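Local coordinates for protein transcriptional regulator URE2 (Saccharomyces cerevisiae, PDB 1K0D) that represses genes for nitrogen utilization by holding GATA transcription activators in the cytoplasm, and also binds glutathione and has glutathione peroxidase activity, at residues B[65-76]-B[83-94]. Residues are numbered along the deposited sequence; the frame is centred on the assembly and turned at random.
With GSH (glutathione), chain F.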
loop_
_atom_site.group_PDB
_atom_site.type_symbol
_atom_site.label_atom_id
_atom_site.label_comp_id
_atom_site.label_asym_id
_atom_site.label_seq_id
_atom_site.Cartn_x
_atom_site.Cartn_y
_atom_site.Cartn_z
ATOM N N VAL B 65 8.529 11.556 12.768
ATOM C CA VAL B 65 9.126 10.556 11.892
ATOM C C VAL B 65 7.995 9.934 11.074
ATOM O O VAL B 65 8.106 9.782 9.863
ATOM C CB VAL B 65 9.848 9.460 12.713
ATOM C CG1 VAL B 65 10.384 8.371 11.793
ATOM C CG2 VAL B 65 10.983 10.084 13.509
ATOM N N ASN B 66 6.905 9.589 11.752
ATOM C CA ASN B 66 5.744 9.000 11.099
ATOM C C ASN B 66 4.474 9.728 11.537
ATOM O O ASN B 66 3.959 9.484 12.630
ATOM C CB ASN B 66 5.616 7.521 11.456
ATOM C CG ASN B 66 4.424 6.876 10.781
ATOM O OD1 ASN B 66 3.579 7.563 10.202
ATOM N ND2 ASN B 66 4.345 5.553 10.851
ATOM N N PRO B 67 3.938 10.612 10.679
ATOM C CA PRO B 67 2.722 11.362 11.013
ATOM C C PRO B 67 1.519 10.487 11.350
ATOM O O PRO B 67 0.594 10.935 12.026
ATOM C CB PRO B 67 2.490 12.225 9.770
ATOM C CG PRO B 67 3.089 11.417 8.678
ATOM C CD PRO B 67 4.365 10.895 9.299
ATOM N N ASN B 68 1.541 9.242 10.884
ATOM C CA ASN B 68 0.448 8.307 11.136
ATOM C C ASN B 68 0.567 7.676 12.531
ATOM O O ASN B 68 -0.320 6.940 12.964
ATOM C CB ASN B 68 0.431 7.210 10.068
ATOM C CG ASN B 68 -0.828 6.361 10.118
ATOM O OD1 ASN B 68 -0.838 5.216 9.654
ATOM N ND2 ASN B 68 -1.898 6.916 10.670
ATOM N N ALA B 69 1.669 7.960 13.222
ATOM C CA ALA B 69 1.889 7.446 14.575
ATOM C C ALA B 69 1.742 5.925 14.696
ATOM O O ALA B 69 1.165 5.423 15.664
ATOM C CB ALA B 69 0.933 8.141 15.555
ATOM N N ARG B 70 2.261 5.203 13.710
ATOM C CA ARG B 70 2.203 3.744 13.703
ATOM C C ARG B 70 3.576 3.191 13.332
ATOM O O ARG B 70 4.468 3.937 12.925
ATOM C CB ARG B 70 1.164 3.251 12.682
ATOM C CG ARG B 70 -0.287 3.597 13.017
ATOM C CD ARG B 70 -0.769 2.826 14.247
ATOM N NE ARG B 70 -2.174 3.082 14.574
ATOM C CZ ARG B 70 -2.632 4.208 15.119
ATOM N NH1 ARG B 70 -1.799 5.202 15.415
ATOM N NH2 ARG B 70 -3.931 4.345 15.363
ATOM N N VAL B 71 3.745 1.885 13.492
ATOM C CA VAL B 71 5.001 1.238 13.142
ATOM C C VAL B 71 4.727 0.320 11.957
ATOM O O VAL B 71 3.607 -0.160 11.781
ATOM C CB VAL B 71 5.579 0.414 14.318
ATOM C CG1 VAL B 71 6.161 1.347 15.374
ATOM C CG2 VAL B 71 4.498 -0.458 14.920
ATOM N N PRO B 72 5.748 0.052 11.136
ATOM C CA PRO B 72 7.113 0.562 11.279
ATOM C C PRO B 72 7.375 1.924 10.646
ATOM O O PRO B 72 6.591 2.429 9.843
ATOM C CB PRO B 72 7.931 -0.515 10.594
ATOM C CG PRO B 72 7.057 -0.813 9.389
ATOM C CD PRO B 72 5.661 -0.891 10.003
ATOM N N ALA B 73 8.504 2.500 11.026
ATOM C CA ALA B 73 8.976 3.766 10.489
ATOM C C ALA B 73 10.478 3.533 10.456
ATOM O O ALA B 73 11.031 2.889 11.355
ATOM C CB ALA B 73 8.629 4.923 11.416
ATOM N N LEU B 74 11.134 4.025 9.417
ATOM C CA LEU B 74 12.567 3.831 9.288
ATOM C C LEU B 74 13.295 5.150 9.123
ATOM O O LEU B 74 12.820 6.052 8.438
ATOM C CB LEU B 74 12.878 2.955 8.076
ATOM C CG LEU B 74 14.361 2.647 7.898
ATOM C CD1 LEU B 74 14.759 1.600 8.940
ATOM C CD2 LEU B 74 14.638 2.134 6.488
ATOM N N ILE B 75 14.451 5.268 9.755
ATOM C CA ILE B 75 15.225 6.476 9.604
ATOM C C ILE B 75 16.498 6.109 8.851
ATOM O O ILE B 75 17.277 5.266 9.294
ATOM C CB ILE B 75 15.571 7.117 10.966
ATOM C CG1 ILE B 75 14.283 7.499 11.702
ATOM C CG2 ILE B 75 16.410 8.362 10.747
ATOM C CD1 ILE B 75 14.508 8.313 12.976
ATOM N N ASP B 76 16.676 6.727 7.689
ATOM C CA ASP B 76 17.846 6.490 6.861
ATOM C C ASP B 76 18.847 7.587 7.240
ATOM O O ASP B 76 18.888 8.640 6.609
ATOM C CB ASP B 76 17.455 6.605 5.385
ATOM C CG ASP B 76 18.585 6.222 4.447
ATOM O OD1 ASP B 76 19.751 6.530 4.775
ATOM O OD2 ASP B 76 18.306 5.630 3.377
ATOM N N SER B 83 13.160 10.165 6.937
ATOM C CA SER B 83 12.223 9.250 7.563
ATOM C C SER B 83 11.233 8.659 6.555
ATOM O O SER B 83 10.580 9.391 5.808
ATOM C CB SER B 83 11.455 9.981 8.665
ATOM O OG SER B 83 10.390 9.176 9.135
ATOM N N ILE B 84 11.134 7.336 6.522
ATOM C CA ILE B 84 10.187 6.680 5.627
ATOM C C ILE B 84 9.233 5.847 6.482
ATOM O O ILE B 84 9.671 5.070 7.337
ATOM C CB ILE B 84 10.878 5.738 4.608
ATOM C CG1 ILE B 84 12.054 6.440 3.920
ATOM C CG2 ILE B 84 9.876 5.321 3.542
ATOM C CD1 ILE B 84 13.385 6.300 4.652
ATOM N N TRP B 85 7.933 6.027 6.277
ATOM C CA TRP B 85 6.933 5.281 7.031
ATOM C C TRP B 85 6.077 4.503 6.032
ATOM O O TRP B 85 6.079 4.824 4.846
ATOM C CB TRP B 85 6.092 6.227 7.895
ATOM C CG TRP B 85 5.612 7.441 7.179
ATOM C CD1 TRP B 85 6.369 8.487 6.736
ATOM C CD2 TRP B 85 4.264 7.733 6.809
ATOM N NE1 TRP B 85 5.571 9.417 6.111
ATOM C CE2 TRP B 85 4.274 8.979 6.143
ATOM C CE3 TRP B 85 3.043 7.062 6.977
ATOM C CZ2 TRP B 85 3.109 9.571 5.642
ATOM C CZ3 TRP B 85 1.883 7.652 6.480
ATOM C CH2 TRP B 85 1.927 8.895 5.821
ATOM N N GLU B 86 5.355 3.495 6.521
ATOM C CA GLU B 86 4.547 2.577 5.701
ATOM C C GLU B 86 5.536 1.511 5.213
ATOM O O GLU B 86 6.470 1.816 4.477
ATOM C CB GLU B 86 3.900 3.275 4.497
ATOM C CG GLU B 86 2.641 4.077 4.834
ATOM C CD GLU B 86 1.485 3.205 5.325
ATOM O OE1 GLU B 86 0.755 3.654 6.230
ATOM O OE2 GLU B 86 1.293 2.079 4.803
ATOM N N SER B 87 5.339 0.267 5.645
ATOM C CA SER B 87 6.231 -0.828 5.275
ATOM C C SER B 87 6.436 -0.973 3.761
ATOM O O SER B 87 7.532 -1.325 3.299
ATOM C CB SER B 87 5.706 -2.141 5.856
ATOM O OG SER B 87 4.407 -2.442 5.374
ATOM N N GLY B 88 5.380 -0.711 2.996
ATOM C CA GLY B 88 5.471 -0.804 1.548
ATOM C C GLY B 88 6.429 0.223 0.974
ATOM O O GLY B 88 7.199 -0.071 0.053
ATOM N N ALA B 89 6.397 1.434 1.519
ATOM C CA ALA B 89 7.283 2.492 1.035
ATOM C C ALA B 89 8.709 2.216 1.507
ATOM O O ALA B 89 9.675 2.505 0.799
ATOM C CB ALA B 89 6.804 3.869 1.539
ATOM N N ILE B 90 8.841 1.665 2.711
ATOM C CA ILE B 90 10.166 1.349 3.233
ATOM C C ILE B 90 10.850 0.304 2.334
ATOM O O ILE B 90 12.026 0.454 1.994
ATOM C CB ILE B 90 10.083 0.832 4.704
ATOM C CG1 ILE B 90 9.643 1.977 5.630
ATOM C CG2 ILE B 90 11.441 0.318 5.168
ATOM C CD1 ILE B 90 9.380 1.550 7.055
ATOM N N LEU B 91 10.112 -0.731 1.929
ATOM C CA LEU B 91 10.675 -1.775 1.072
ATOM C C LEU B 91 11.153 -1.224 -0.257
ATOM O O LEU B 91 12.262 -1.548 -0.704
ATOM C CB LEU B 91 9.665 -2.904 0.811
ATOM C CG LEU B 91 9.191 -3.728 2.012
ATOM C CD1 LEU B 91 8.646 -5.069 1.526
ATOM C CD2 LEU B 91 10.339 -3.934 2.987
ATOM N N LEU B 92 10.327 -0.392 -0.891
ATOM C CA LEU B 92 10.712 0.191 -2.168
ATOM C C LEU B 92 11.929 1.094 -1.988
ATOM O O LEU B 92 12.789 1.168 -2.854
ATOM C CB LEU B 92 9.549 0.979 -2.790
ATOM C CG LEU B 92 8.387 0.130 -3.324
ATOM C CD1 LEU B 92 7.386 1.035 -4.034
ATOM C CD2 LEU B 92 8.914 -0.943 -4.294
ATOM N N HIS B 93 12.011 1.775 -0.858
ATOM C CA HIS B 93 13.156 2.640 -0.625
ATOM C C HIS B 93 14.424 1.788 -0.519
ATOM O O HIS B 93 15.459 2.117 -1.096
ATOM C CB HIS B 93 12.964 3.445 0.656
ATOM C CG HIS B 93 14.068 4.423 0.915
ATOM N ND1 HIS B 93 15.070 4.190 1.831
ATOM C CD2 HIS B 93 14.343 5.621 0.352
ATOM C CE1 HIS B 93 15.916 5.204 1.820
ATOM N NE2 HIS B 93 15.497 6.085 0.930
ATOM N N LEU B 94 14.328 0.681 0.211
ATOM C CA LEU B 94 15.473 -0.207 0.395
ATOM C C LEU B 94 15.983 -0.870 -0.886
ATOM O O LEU B 94 17.188 -0.846 -1.153
ATOM C CB LEU B 94 15.150 -1.275 1.442
ATOM C CG LEU B 94 14.924 -0.694 2.843
ATOM C CD1 LEU B 94 14.685 -1.825 3.833
ATOM C CD2 LEU B 94 16.140 0.121 3.258
HETATM N N1 GSH F . -0.179 -0.060 6.394
HETATM C CA1 GSH F . 0.839 0.046 7.450
HETATM C C1 GSH F . 2.227 -0.529 7.029
HETATM O O11 GSH F . 2.267 -1.456 6.203
HETATM O O12 GSH F . 3.284 0.012 7.585
HETATM C CB1 GSH F . 0.314 -0.662 8.732
HETATM C CG1 GSH F . 0.798 0.055 10.028
HETATM C CD1 GSH F . 0.231 -0.684 11.279
HETATM O OE1 GSH F . -0.988 -0.903 11.389
HETATM N N2 GSH F . 1.153 -1.036 12.198
HETATM C CA2 GSH F . 0.767 -1.732 13.447
HETATM C C2 GSH F . 0.733 -0.716 14.617
HETATM O O2 GSH F . 1.444 0.298 14.625
HETATM C CB2 GSH F . 1.800 -2.830 13.784
HETATM S SG2 GSH F . 1.737 -4.260 12.643
HETATM N N3 GSH F . -0.124 -1.004 15.643
HETATM C CA3 GSH F . -0.291 -0.153 16.848
HETATM C C3 GSH F . -1.616 0.616 16.787
HETATM O O31 GSH F . -1.865 1.359 17.752
HETATM O O32 GSH F . -2.373 0.461 15.792
HETATM O O HOH W 1 1.955 4.121 8.894
HETATM O O HOH W 2 4.079 2.248 9.015
#
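Leu74 and Ile84 form an antiparallel hydrogen-bonded pair, Leu74 N giving to Ile84 O at 2.7 Å and Ile84 N to Leu74 O at 2.9 Å. On the face of the hairpin that carries Leu74, the helix starting at Ser87 packs back: Ile90 CD1 rests against Leu74 CB at 3.9 Å, and Leu74 CD2 reaches Leu94 CD2. On the face bearing Trp85, Asn66 and Pro67, which open the type I turn to Ala69, lie over one face of the indole. Pro67 CD sits 3.8 Å from the centroid of the five-membered ring of Trp85, a CH-pi contact, while Asn66 OD1 stands above the same face near Trp85 CE3 and accepts from Asn68 N, an Asx turn. Aromatic rings of the second subunit meet Trp85 edge to face. This is the N-terminal, thioredoxin-like domain of the GST fold, which binds glutathione, and the cis peptide before Pro72 leads into the strand. Val71 pairs with the glutathione backbone through both its N and O, the N-H pointing almost straight (177°) at GSH O2. From the N-terminal end of the helix, Ser87 N donates to GSH O12 at 2.8 Å. Glu86, bent at chi2 (-65°), brings OE2 to GSH N1 at 3.0 Å, and a water joins Pro72 O, Glu86 N and GSH O12.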